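Local atomic coordinates of endoglucanase (Komagataeibacter sucrofermentans, PDB entry 6VC5), a protein that probably hydrolyses internal beta-1,4-glucosidic linkages in cellulose and related beta-glucans, as a family 8 glycoside hydrolase. Residues Q6-F11 with A46-A51; W56-T61 with W73-G78; L126-V131 with D171-K176; K187-F190 with L195-D198. All coordinates share one frame; numbering follows the deposited sequence.

Contact 1: residues Q6-F11 with A46-A51; sequences QQWAIF and AGDQAA
The turn where a Schellman motif ends helix 33-46 and an aspartate N-cap starts helix 49-62 is met here by W8 of helix 4-15. G47 takes the positive phi of the C' residue, with D48 N bonded to S43 O. D48 then serves as N-cap of the next helix: its OD1 accepts from A51 N at 3.2 Å, the donor lying well above the carboxylate plane. The other oxygen faces helix 4-15. W8 NE1 donates to D48 OD2 at 2.9 Å with an almost straight N-H...O angle of 175°, and OD2 sits in the indole plane and offers its anti lone pair. Ring and carboxylate are turned 72° from each other. Because W8 CG stands anti to the backbone N (chi1 163°), the indole reaches out across the turn, where two alanine methyls meet it: A46 CB lies obliquely against CD1 at 3.7 Å, and A51 CB comes to the six-membered end, 3.9 Å from CZ2. OD2 also forms a salt bridge with R12, one turn further along helix 4-15, so one carboxylate caps a helix and takes both a neutral and a charged donor from the neighbouring helix. Further along its own helix F11 meets F42 edge-to-face, while W8 touches F42 and S43, which lays helix 4-15 against the C-terminal part of helix 33-46 and the start of helix 49-62.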
loop_
_atom_site.group_PDB
_atom_site.type_symbol
_atom_site.label_atom_id
_atom_site.label_comp_id
_atom_site.label_asym_id
_atom_site.label_seq_id
_atom_site.Cartn_x
_atom_site.Cartn_y
_atom_site.Cartn_z
ATOM N N GLN A 6 -1.538 7.387 20.251
ATOM C CA GLN A 6 -0.645 6.622 21.116
ATOM C C GLN A 6 0.130 5.566 20.337
ATOM O O GLN A 6 1.304 5.311 20.632
ATOM C CB GLN A 6 -1.408 6.017 22.296
ATOM C CG GLN A 6 -1.886 7.063 23.305
ATOM C CD GLN A 6 -2.910 8.028 22.721
ATOM O OE1 GLN A 6 -2.611 9.196 22.490
ATOM N NE2 GLN A 6 -4.129 7.546 22.506
ATOM N N GLN A 7 -0.506 4.937 19.345
ATOM C CA GLN A 7 0.218 3.980 18.512
ATOM C C GLN A 7 1.267 4.676 17.646
ATOM O O GLN A 7 2.374 4.152 17.463
ATOM C CB GLN A 7 -0.760 3.156 17.671
ATOM C CG GLN A 7 -1.689 2.279 18.513
ATOM C CD GLN A 7 -0.929 1.354 19.448
ATOM O OE1 GLN A 7 -0.129 0.535 19.008
ATOM N NE2 GLN A 7 -1.171 1.493 20.752
ATOM N N TRP A 8 0.942 5.859 17.109
ATOM C CA TRP A 8 1.937 6.620 16.358
ATOM C C TRP A 8 3.147 6.966 17.221
ATOM O O TRP A 8 4.289 6.883 16.759
ATOM C CB TRP A 8 1.328 7.883 15.743
ATOM C CG TRP A 8 2.373 8.913 15.320
ATOM C CD1 TRP A 8 2.550 10.158 15.854
ATOM C CD2 TRP A 8 3.378 8.773 14.296
ATOM N NE1 TRP A 8 3.591 10.802 15.224
ATOM C CE2 TRP A 8 4.114 9.978 14.264
ATOM C CE3 TRP A 8 3.716 7.754 13.397
ATOM C CZ2 TRP A 8 5.170 10.191 13.370
ATOM C CZ3 TRP A 8 4.773 7.965 12.512
ATOM C CH2 TRP A 8 5.485 9.181 12.507
ATOM N N ALA A 9 2.920 7.332 18.486
ATOM C CA ALA A 9 4.040 7.667 19.365
ATOM C C ALA A 9 5.022 6.504 19.496
ATOM O O ALA A 9 6.241 6.713 19.545
ATOM C CB ALA A 9 3.524 8.093 20.735
ATOM N N ILE A 10 4.513 5.273 19.559
ATOM C CA ILE A 10 5.384 4.100 19.589
ATOM C C ILE A 10 6.129 3.939 18.267
ATOM O O ILE A 10 7.349 3.724 18.246
ATOM C CB ILE A 10 4.575 2.837 19.933
ATOM C CG1 ILE A 10 3.954 2.949 21.326
ATOM C CG2 ILE A 10 5.454 1.614 19.859
ATOM C CD1 ILE A 10 2.801 1.963 21.537
ATOM N N PHE A 11 5.398 3.997 17.142
ATOM C CA PHE A 11 6.032 3.901 15.830
ATOM C C PHE A 11 7.111 4.961 15.677
ATOM O O PHE A 11 8.236 4.665 15.254
ATOM C CB PHE A 11 4.978 4.054 14.727
ATOM C CG PHE A 11 5.483 3.726 13.344
ATOM C CD1 PHE A 11 5.330 2.452 12.818
ATOM C CD2 PHE A 11 6.103 4.694 12.569
ATOM C CE1 PHE A 11 5.789 2.143 11.532
ATOM C CE2 PHE A 11 6.564 4.397 11.286
ATOM C CZ PHE A 11 6.409 3.124 10.771
ATOM N N ALA A 46 -2.545 11.065 13.116
ATOM C CA ALA A 46 -2.346 11.300 14.541
ATOM C C ALA A 46 -2.328 12.778 14.917
ATOM O O ALA A 46 -2.410 13.096 16.108
ATOM C CB ALA A 46 -1.029 10.661 14.981
ATOM N N GLY A 47 -2.221 13.680 13.947
ATOM C CA GLY A 47 -2.170 15.102 14.240
ATOM C C GLY A 47 -0.821 15.623 14.683
ATOM O O GLY A 47 -0.760 16.623 15.401
ATOM N N ASP A 48 0.269 14.980 14.265
ATOM C CA ASP A 48 1.626 15.366 14.669
ATOM C C ASP A 48 2.249 16.165 13.526
ATOM O O ASP A 48 2.976 15.638 12.672
ATOM C CB ASP A 48 2.433 14.103 15.006
ATOM C CG ASP A 48 3.819 14.402 15.557
ATOM O OD1 ASP A 48 4.246 15.574 15.573
ATOM O OD2 ASP A 48 4.493 13.441 15.991
ATOM N N GLN A 49 1.955 17.469 13.510
ATOM C CA GLN A 49 2.392 18.291 12.386
ATOM C C GLN A 49 3.906 18.488 12.360
ATOM O O GLN A 49 4.501 18.555 11.277
ATOM C CB GLN A 49 1.668 19.637 12.373
ATOM C CG GLN A 49 1.892 20.371 11.062
ATOM C CD GLN A 49 0.992 21.573 10.884
ATOM O OE1 GLN A 49 0.311 22.006 11.823
ATOM N NE2 GLN A 49 0.986 22.123 9.671
ATOM N N ALA A 50 4.545 18.601 13.526
ATOM C CA ALA A 50 5.993 18.780 13.544
ATOM C C ALA A 50 6.694 17.602 12.883
ATOM O O ALA A 50 7.672 17.783 12.144
ATOM C CB ALA A 50 6.483 18.955 14.979
ATOM N N ALA A 51 6.196 16.389 13.118
ATOM C CA ALA A 51 6.777 15.229 12.457
ATOM C C ALA A 51 6.442 15.219 10.972
ATOM O O ALA A 51 7.327 14.999 10.136
ATOM C CB ALA A 51 6.308 13.936 13.127
#

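Contact 2: residues W56-T61 with W73-G78; sequences WVWART and WRYLDG
W58 and Y75 form a T-shaped (edge-to-face) aromatic pair between helix 49-62 and strand 74-76, one of the two strands of a small antiparallel sheet at the surface of this family 8 (alpha/alpha)6 barrel. The indole supplies the edge and the phenol ring the face. The six-membered ring of W58 and the ring of Y75 have their centroids 5.2 Å apart and their planes inclined at 63°, which is some way short of perpendicular. W58 comes in with the CZ2-CH2 side of its benzo ring: CZ2 sits over the rim of the tyrosine face, 3.8 Å from Y75 CD1, rather than over its middle. CH2 meets the root of the side chain, 3.7 Å from Y75 CB, and that CB lies in the indole plane. A chi1 of -168° sets the W58 ring opposite its own backbone N and swings it out from the helix flank to meet the strand. The same ring also touches S31 of the partner strand and Q36 of helix 33-46, while Y75 packs on P82 and V83, so the pair joins the helix to both strands and to the loop beyond them. Y75 is backbone-bonded to S31 across the sheet. One turn beyond W58, T61 bonds back to its own helix: OG1 donates to V57 O at 2.7 Å, and T61 N reaches the same oxygen from the opposite face of the carbonyl plane.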
loop_
_atom_site.group_PDB
_atom_site.type_symbol
_atom_site.label_atom_id
_atom_site.label_comp_id
_atom_site.label_asym_id
_atom_site.label_seq_id
_atom_site.Cartn_x
_atom_site.Cartn_y
_atom_site.Cartn_z
ATOM N N TRP A 56 7.901 14.978 5.191
ATOM C CA TRP A 56 7.629 15.421 3.827
ATOM C C TRP A 56 8.803 16.195 3.223
ATOM O O TRP A 56 9.188 15.942 2.079
ATOM C CB TRP A 56 6.328 16.224 3.789
ATOM C CG TRP A 56 6.086 16.973 2.501
ATOM C CD1 TRP A 56 5.727 18.293 2.388
ATOM C CD2 TRP A 56 6.135 16.461 1.156
ATOM N NE1 TRP A 56 5.572 18.629 1.072
ATOM C CE2 TRP A 56 5.825 17.532 0.292
ATOM C CE3 TRP A 56 6.447 15.216 0.594
ATOM C CZ2 TRP A 56 5.795 17.392 -1.098
ATOM C CZ3 TRP A 56 6.409 15.083 -0.797
ATOM C CH2 TRP A 56 6.088 16.167 -1.618
ATOM N N VAL A 57 9.385 17.144 3.962
ATOM C CA VAL A 57 10.516 17.891 3.408
ATOM C C VAL A 57 11.662 16.950 3.043
ATOM O O VAL A 57 12.292 17.098 1.986
ATOM C CB VAL A 57 10.958 19.022 4.356
ATOM C CG1 VAL A 57 12.280 19.604 3.906
ATOM C CG2 VAL A 57 9.906 20.110 4.374
ATOM N N TRP A 58 11.932 15.944 3.884
ATOM C CA TRP A 58 12.987 14.996 3.542
ATOM C C TRP A 58 12.652 14.237 2.262
ATOM O O TRP A 58 13.501 14.097 1.368
ATOM C CB TRP A 58 13.265 14.024 4.693
ATOM C CG TRP A 58 14.542 13.246 4.455
ATOM C CD1 TRP A 58 15.796 13.587 4.866
ATOM C CD2 TRP A 58 14.686 12.036 3.688
ATOM N NE1 TRP A 58 16.705 12.648 4.427
ATOM C CE2 TRP A 58 16.049 11.695 3.695
ATOM C CE3 TRP A 58 13.786 11.209 3.009
ATOM C CZ2 TRP A 58 16.538 10.547 3.052
ATOM C CZ3 TRP A 58 14.275 10.069 2.368
ATOM C CH2 TRP A 58 15.638 9.755 2.399
ATOM N N ALA A 59 11.414 13.748 2.145
ATOM C CA ALA A 59 11.040 12.978 0.959
ATOM C C ALA A 59 11.079 13.841 -0.299
ATOM O O ALA A 59 11.529 13.392 -1.360
ATOM C CB ALA A 59 9.648 12.379 1.135
ATOM N N ARG A 60 10.570 15.073 -0.213
ATOM C CA ARG A 60 10.577 15.952 -1.377
ATOM C C ARG A 60 12.001 16.271 -1.805
ATOM O O ARG A 60 12.329 16.231 -2.999
ATOM C CB ARG A 60 9.821 17.233 -1.035
ATOM C CG ARG A 60 9.581 18.149 -2.217
ATOM C CD ARG A 60 8.921 19.440 -1.746
ATOM N NE ARG A 60 9.829 20.240 -0.925
ATOM C CZ ARG A 60 9.439 21.097 0.015
ATOM N NH1 ARG A 60 8.149 21.280 0.260
ATOM N NH2 ARG A 60 10.345 21.775 0.712
ATOM N N THR A 61 12.872 16.555 -0.833
ATOM C CA THR A 61 14.245 16.955 -1.117
ATOM C C THR A 61 15.061 15.809 -1.695
ATOM O O THR A 61 15.849 16.011 -2.626
ATOM C CB THR A 61 14.890 17.457 0.172
ATOM O OG1 THR A 61 14.162 18.592 0.656
ATOM C CG2 THR A 61 16.365 17.833 -0.056
ATOM N N TRP A 73 12.327 5.184 -5.538
ATOM C CA TRP A 73 11.786 4.285 -4.522
ATOM C C TRP A 73 12.671 4.176 -3.280
ATOM O O TRP A 73 12.161 3.854 -2.200
ATOM C CB TRP A 73 11.492 2.906 -5.113
ATOM C CG TRP A 73 12.693 2.062 -5.355
ATOM C CD1 TRP A 73 13.586 2.175 -6.389
ATOM C CD2 TRP A 73 13.129 0.953 -4.565
ATOM N NE1 TRP A 73 14.556 1.198 -6.280
ATOM C CE2 TRP A 73 14.295 0.440 -5.167
ATOM C CE3 TRP A 73 12.642 0.346 -3.400
ATOM C CZ2 TRP A 73 14.990 -0.650 -4.640
ATOM C CZ3 TRP A 73 13.335 -0.736 -2.875
ATOM C CH2 TRP A 73 14.496 -1.222 -3.496
ATOM N N ARG A 74 13.974 4.438 -3.398
ATOM C CA ARG A 74 14.890 4.143 -2.305
ATOM C C ARG A 74 16.034 5.145 -2.213
ATOM O O ARG A 74 16.573 5.602 -3.228
ATOM C CB ARG A 74 15.473 2.729 -2.463
ATOM C CG ARG A 74 16.500 2.366 -1.407
ATOM C CD ARG A 74 16.826 0.895 -1.429
ATOM N NE ARG A 74 17.648 0.549 -2.574
ATOM C CZ ARG A 74 18.120 -0.674 -2.788
ATOM N NH1 ARG A 74 17.843 -1.639 -1.920
ATOM N NH2 ARG A 74 18.861 -0.928 -3.857
ATOM N N TYR A 75 16.409 5.452 -0.974
ATOM C CA TYR A 75 17.659 6.115 -0.624
ATOM C C TYR A 75 18.531 5.074 0.067
ATOM O O TYR A 75 18.130 4.512 1.095
ATOM C CB TYR A 75 17.359 7.274 0.332
ATOM C CG TYR A 75 18.557 8.049 0.840
ATOM C CD1 TYR A 75 18.835 9.321 0.351
ATOM C CD2 TYR A 75 19.385 7.522 1.829
ATOM C CE1 TYR A 75 19.919 10.041 0.823
ATOM C CE2 TYR A 75 20.467 8.240 2.312
ATOM C CZ TYR A 75 20.722 9.493 1.801
ATOM O OH TYR A 75 21.807 10.198 2.276
ATOM N N LEU A 76 19.719 4.828 -0.488
ATOM C CA LEU A 76 20.624 3.775 -0.016
ATOM C C LEU A 76 21.852 4.430 0.612
ATOM O O LEU A 76 22.699 4.983 -0.101
ATOM C CB LEU A 76 21.014 2.867 -1.185
ATOM C CG LEU A 76 21.705 1.517 -0.962
ATOM C CD1 LEU A 76 20.886 0.646 -0.038
ATOM C CD2 LEU A 76 21.904 0.816 -2.299
ATOM N N ASP A 77 21.951 4.365 1.943
ATOM C CA ASP A 77 23.070 4.991 2.640
ATOM C C ASP A 77 24.395 4.447 2.124
ATOM O O ASP A 77 24.565 3.237 1.954
ATOM C CB ASP A 77 22.989 4.729 4.144
ATOM C CG ASP A 77 21.803 5.395 4.788
ATOM O OD1 ASP A 77 22.023 6.327 5.592
ATOM O OD2 ASP A 77 20.659 4.979 4.499
ATOM N N GLY A 78 25.341 5.351 1.881
ATOM C CA GLY A 78 26.667 4.959 1.461
ATOM C C GLY A 78 26.812 4.658 -0.011
ATOM O O GLY A 78 27.948 4.516 -0.487
#

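Contact 3: residues L126-V131 with D171-K176; sequences LMTKSV and DAKWTK
T128 and K173 make the direct polar contact, a hydrogen bond from K173 NZ to T128 OG1 at 3.2 Å. The lysine chain runs out fully extended, which carries the ammonium from the first turn of helix 172-187 across to the strand. T128 OG1 is also hydrogen-bonded to L124 O, near the end of helix 110-126, and NZ has a weak bond to that same carbonyl. A water-mediated link lies further along the strand: one water is 3.0 Å from S130 OG and accepts a weak bond of 3.3 Å from K176 NZ. K176 is held more firmly elsewhere, by D180 one turn on and by T135 of the partner strand. Capping fixes the helix start: D171 OD1 accepts from K173 N at 2.9 Å, with an N-H...O angle of 162°. W174 takes no part in the contact with the strand; its indole packs on V123 and L124 of helix 110-126 and on helix 159-169. Altogether this is an aspartate N-capped helix set beside the two-stranded antiparallel hairpin 128-131/134-137: K173, in the first turn, bonds T128 directly, and K176, one turn later, reaches S130 only through a water.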
loop_
_atom_site.group_PDB
_atom_site.type_symbol
_atom_site.label_atom_id
_atom_site.label_comp_id
_atom_site.label_asym_id
_atom_site.label_seq_id
_atom_site.Cartn_x
_atom_site.Cartn_y
_atom_site.Cartn_z
ATOM N N LEU A 126 1.482 8.886 -16.115
ATOM C CA LEU A 126 2.640 8.041 -16.383
ATOM C C LEU A 126 2.464 6.585 -15.970
ATOM O O LEU A 126 3.178 5.725 -16.496
ATOM C CB LEU A 126 3.879 8.593 -15.663
ATOM C CG LEU A 126 4.211 10.055 -15.966
ATOM C CD1 LEU A 126 5.325 10.527 -15.059
ATOM C CD2 LEU A 126 4.591 10.249 -17.430
ATOM N N MET A 127 1.552 6.280 -15.045
ATOM C CA MET A 127 1.458 4.943 -14.465
ATOM C C MET A 127 0.150 4.244 -14.792
ATOM O O MET A 127 -0.227 3.304 -14.091
ATOM C CB MET A 127 1.648 4.980 -12.951
ATOM C CG MET A 127 3.027 5.391 -12.512
ATOM S SD MET A 127 4.316 4.119 -12.877
ATOM C CE MET A 127 5.366 5.106 -13.909
ATOM N N THR A 128 -0.572 4.701 -15.804
ATOM C CA THR A 128 -1.732 3.971 -16.288
ATOM C C THR A 128 -1.497 3.529 -17.724
ATOM O O THR A 128 -0.780 4.182 -18.486
ATOM C CB THR A 128 -3.045 4.767 -16.144
ATOM O OG1 THR A 128 -3.017 5.934 -16.974
ATOM C CG2 THR A 128 -3.260 5.170 -14.673
ATOM N N LYS A 129 -2.097 2.400 -18.085
ATOM C CA LYS A 129 -1.917 1.845 -19.417
ATOM C C LYS A 129 -3.198 1.124 -19.822
ATOM O O LYS A 129 -3.851 0.492 -18.988
ATOM C CB LYS A 129 -0.741 0.862 -19.413
ATOM C CG LYS A 129 -0.555 0.082 -20.708
ATOM C CD LYS A 129 0.387 0.796 -21.658
ATOM C CE LYS A 129 0.405 0.103 -23.011
ATOM N NZ LYS A 129 1.478 -0.923 -23.080
ATOM N N SER A 130 -3.567 1.238 -21.099
ATOM C CA SER A 130 -4.683 0.460 -21.632
ATOM C C SER A 130 -4.214 -0.967 -21.891
ATOM O O SER A 130 -3.233 -1.178 -22.615
ATOM C CB SER A 130 -5.206 1.088 -22.923
ATOM O OG SER A 130 -5.656 2.411 -22.682
ATOM N N VAL A 131 -4.902 -1.936 -21.285
ATOM C CA VAL A 131 -4.585 -3.359 -21.399
ATOM C C VAL A 131 -5.896 -4.098 -21.628
ATOM O O VAL A 131 -6.746 -4.141 -20.736
ATOM C CB VAL A 131 -3.891 -3.890 -20.138
ATOM C CG1 VAL A 131 -3.784 -5.414 -20.189
ATOM C CG2 VAL A 131 -2.524 -3.247 -19.981
ATOM N N ASP A 171 -11.935 13.830 -12.011
ATOM C CA ASP A 171 -11.557 13.200 -13.274
ATOM C C ASP A 171 -12.126 11.788 -13.329
ATOM O O ASP A 171 -11.772 10.938 -12.503
ATOM C CB ASP A 171 -10.035 13.166 -13.391
ATOM C CG ASP A 171 -9.556 12.831 -14.802
ATOM O OD1 ASP A 171 -10.242 12.065 -15.517
ATOM O OD2 ASP A 171 -8.484 13.338 -15.198
ATOM N N ALA A 172 -12.989 11.533 -14.322
ATOM C CA ALA A 172 -13.649 10.239 -14.453
ATOM C C ALA A 172 -12.678 9.100 -14.756
ATOM O O ALA A 172 -13.039 7.930 -14.564
ATOM C CB ALA A 172 -14.737 10.308 -15.528
ATOM N N LYS A 173 -11.461 9.406 -15.219
ATOM C CA LYS A 173 -10.478 8.346 -15.425
ATOM C C LYS A 173 -10.117 7.659 -14.112
ATOM O O LYS A 173 -9.825 6.456 -14.103
ATOM C CB LYS A 173 -9.236 8.907 -16.125
ATOM C CG LYS A 173 -8.267 7.851 -16.640
ATOM C CD LYS A 173 -7.087 8.498 -17.353
ATOM C CE LYS A 173 -6.021 7.474 -17.727
ATOM N NZ LYS A 173 -4.830 8.135 -18.343
ATOM N N TRP A 174 -10.160 8.388 -12.990
ATOM C CA TRP A 174 -9.913 7.740 -11.705
ATOM C C TRP A 174 -11.002 6.724 -11.394
ATOM O O TRP A 174 -10.722 5.645 -10.857
ATOM C CB TRP A 174 -9.787 8.780 -10.588
ATOM C CG TRP A 174 -8.469 9.492 -10.576
ATOM C CD1 TRP A 174 -8.263 10.822 -10.791
ATOM C CD2 TRP A 174 -7.176 8.918 -10.346
ATOM N NE1 TRP A 174 -6.924 11.115 -10.700
ATOM C CE2 TRP A 174 -6.233 9.966 -10.428
ATOM C CE3 TRP A 174 -6.724 7.626 -10.078
ATOM C CZ2 TRP A 174 -4.864 9.758 -10.249
ATOM C CZ3 TRP A 174 -5.361 7.422 -9.907
ATOM C CH2 TRP A 174 -4.453 8.483 -9.993
ATOM N N THR A 175 -12.249 7.043 -11.747
ATOM C CA THR A 175 -13.342 6.093 -11.575
ATOM C C THR A 175 -13.106 4.840 -12.409
ATOM O O THR A 175 -13.350 3.720 -11.941
ATOM C CB THR A 175 -14.656 6.768 -11.974
ATOM O OG1 THR A 175 -14.809 7.972 -11.215
ATOM C CG2 THR A 175 -15.837 5.848 -11.697
ATOM N N LYS A 176 -12.597 5.012 -13.633
ATOM C CA LYS A 176 -12.336 3.866 -14.499
ATOM C C LYS A 176 -11.196 3.012 -13.954
ATOM O O LYS A 176 -11.275 1.779 -13.975
ATOM C CB LYS A 176 -12.021 4.332 -15.918
ATOM C CG LYS A 176 -11.850 3.190 -16.915
ATOM C CD LYS A 176 -11.612 3.702 -18.326
ATOM C CE LYS A 176 -11.935 2.631 -19.365
ATOM N NZ LYS A 176 -10.879 1.575 -19.438
HETATM O O HOH W 1 -8.387 1.750 -21.606
#

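Contact 4: residues K187-F190 with L195-D198; sequences KGRF and LPPD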
loop_
_atom_site.group_PDB
_atom_site.type_symbol
_atom_site.label_atom_id
_atom_site.label_comp_id
_atom_site.label_asym_id
_atom_site.label_seq_id
_atom_site.Cartn_x
_atom_site.Cartn_y
_atom_site.Cartn_z
ATOM N N LYS A 187 -11.122 -11.242 -10.822
ATOM C CA LYS A 187 -10.745 -12.304 -11.748
ATOM C C LYS A 187 -9.380 -12.904 -11.435
ATOM O O LYS A 187 -9.174 -14.110 -11.632
ATOM C CB LYS A 187 -10.755 -11.794 -13.185
ATOM C CG LYS A 187 -10.542 -12.916 -14.176
ATOM C CD LYS A 187 -10.327 -12.405 -15.565
ATOM C CE LYS A 187 -10.628 -13.495 -16.577
ATOM N NZ LYS A 187 -10.037 -14.803 -16.161
ATOM N N GLY A 188 -8.436 -12.088 -10.981
ATOM C CA GLY A 188 -7.069 -12.532 -10.767
ATOM C C GLY A 188 -6.877 -13.191 -9.419
ATOM O O GLY A 188 -6.081 -12.726 -8.599
ATOM N N ARG A 189 -7.614 -14.270 -9.177
ATOM C CA ARG A 189 -7.500 -15.014 -7.928
ATOM C C ARG A 189 -7.258 -16.480 -8.240
ATOM O O ARG A 189 -7.746 -17.001 -9.246
ATOM C CB ARG A 189 -8.737 -14.814 -7.040
ATOM C CG ARG A 189 -8.852 -13.375 -6.557
ATOM C CD ARG A 189 -10.002 -13.171 -5.598
ATOM N NE ARG A 189 -11.296 -13.428 -6.234
ATOM C CZ ARG A 189 -12.248 -14.192 -5.702
ATOM N NH1 ARG A 189 -12.051 -14.777 -4.532
ATOM N NH2 ARG A 189 -13.403 -14.375 -6.336
ATOM N N PHE A 190 -6.484 -17.134 -7.379
ATOM C CA PHE A 190 -5.881 -18.408 -7.751
ATOM C C PHE A 190 -5.909 -19.379 -6.583
ATOM O O PHE A 190 -5.909 -18.988 -5.410
ATOM C CB PHE A 190 -4.420 -18.217 -8.204
ATOM C CG PHE A 190 -4.274 -17.318 -9.395
ATOM C CD1 PHE A 190 -4.281 -17.839 -10.683
ATOM C CD2 PHE A 190 -4.168 -15.947 -9.230
ATOM C CE1 PHE A 190 -4.173 -16.990 -11.780
ATOM C CE2 PHE A 190 -4.058 -15.104 -10.304
ATOM C CZ PHE A 190 -4.068 -15.622 -11.590
ATOM N N LEU A 195 -7.283 -16.661 -3.806
ATOM C CA LEU A 195 -6.598 -15.497 -3.263
ATOM C C LEU A 195 -5.887 -14.720 -4.367
ATOM O O LEU A 195 -5.430 -15.299 -5.360
ATOM C CB LEU A 195 -5.545 -15.946 -2.237
ATOM C CG LEU A 195 -6.109 -16.541 -0.939
ATOM C CD1 LEU A 195 -5.050 -17.333 -0.202
ATOM C CD2 LEU A 195 -6.685 -15.445 -0.023
ATOM N N PRO A 196 -5.735 -13.412 -4.194
ATOM C CA PRO A 196 -4.931 -12.642 -5.142
ATOM C C PRO A 196 -3.462 -12.917 -4.935
ATOM O O PRO A 196 -3.016 -13.173 -3.793
ATOM C CB PRO A 196 -5.281 -11.185 -4.795
ATOM C CG PRO A 196 -5.566 -11.241 -3.295
ATOM C CD PRO A 196 -6.231 -12.591 -3.072
ATOM N N PRO A 197 -2.646 -12.878 -5.981
ATOM C CA PRO A 197 -1.205 -13.052 -5.819
ATOM C C PRO A 197 -0.541 -11.734 -5.440
ATOM O O PRO A 197 -1.081 -10.640 -5.652
ATOM C CB PRO A 197 -0.753 -13.479 -7.222
ATOM C CG PRO A 197 -1.684 -12.718 -8.123
ATOM C CD PRO A 197 -3.015 -12.635 -7.394
ATOM N N ASP A 198 0.674 -11.857 -4.889
ATOM C CA ASP A 198 1.537 -10.689 -4.738
ATOM C C ASP A 198 1.735 -9.981 -6.079
ATOM O O ASP A 198 1.708 -8.743 -6.147
ATOM C CB ASP A 198 2.906 -11.103 -4.180
ATOM C CG ASP A 198 2.853 -11.636 -2.746
ATOM O OD1 ASP A 198 2.019 -11.178 -1.922
ATOM O OD2 ASP A 198 3.711 -12.508 -2.436
#
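F190 and L195 face each other as a single antiparallel bridge, a hydrogen-bonded pair that closes a short turn within the connection between helix 172-187 and strand 200-203. F190 N donates to L195 O at 2.9 Å and L195 N returns the bond to F190 O at 3.1 Å; in both cases the donor stands about 30° from the carbonyl plane. L195 O also receives a CA-H...O contact from R189 CA at 3.3 Å, so one carbonyl is met by two consecutive residues of the other arm. Around this core the contacts are apolar. F190 has CG beside the backbone N and anti to the carbonyl carbon (chi1 -60°), which brings the ring edge to P197 of the opposite arm, the two side chains lying aslant; P197 CD and CG meet that edge at F190 CE2, each 4.0 Å away. The CB and CG methylenes of R189 lie alongside the peptide that joins L195 to P196, CG being 3.9 Å from P196 N. Further out, the guanidinium of R189 leads away from the bridge. Its NH1 forms a salt bridge with D243 of helix 238-251 and donates to K194 O, while NE bonds to A186 O, so the group ties the end of helix 172-187 to the loop. L195 and P196 point the other way, onto F244 and F219, and L262 covers F190, L195 and P197. G188, the centre of an inverse gamma turn, is less well provided for: its buried carbonyl O has no hydrogen-bond partner and rests 3.3 Å from P197 CD.

Overall arrangement
The four contacts follow one another along the chain, each closing before the next opens. Contacts 1 and 2 share helix 49-62, the first at its capped start and the second further along, with centres about 20 Å apart. Contacts 3 and 4 are similarly linked by helix 172-187: contact 3 uses its first turns and contact 4 the loop that leaves its end, centres about 21 Å apart. Contacts 1 and 4, about 35 Å apart between centres, lie on opposite sides of the chain's centre. All sit 16 to 19 Å from that centre in the family's (alpha/alpha)6 barrel; contacts 1 and 3 join parts 35 and 40 residues apart, contact 2 bridges 12, and contact 4 is a short-range turn.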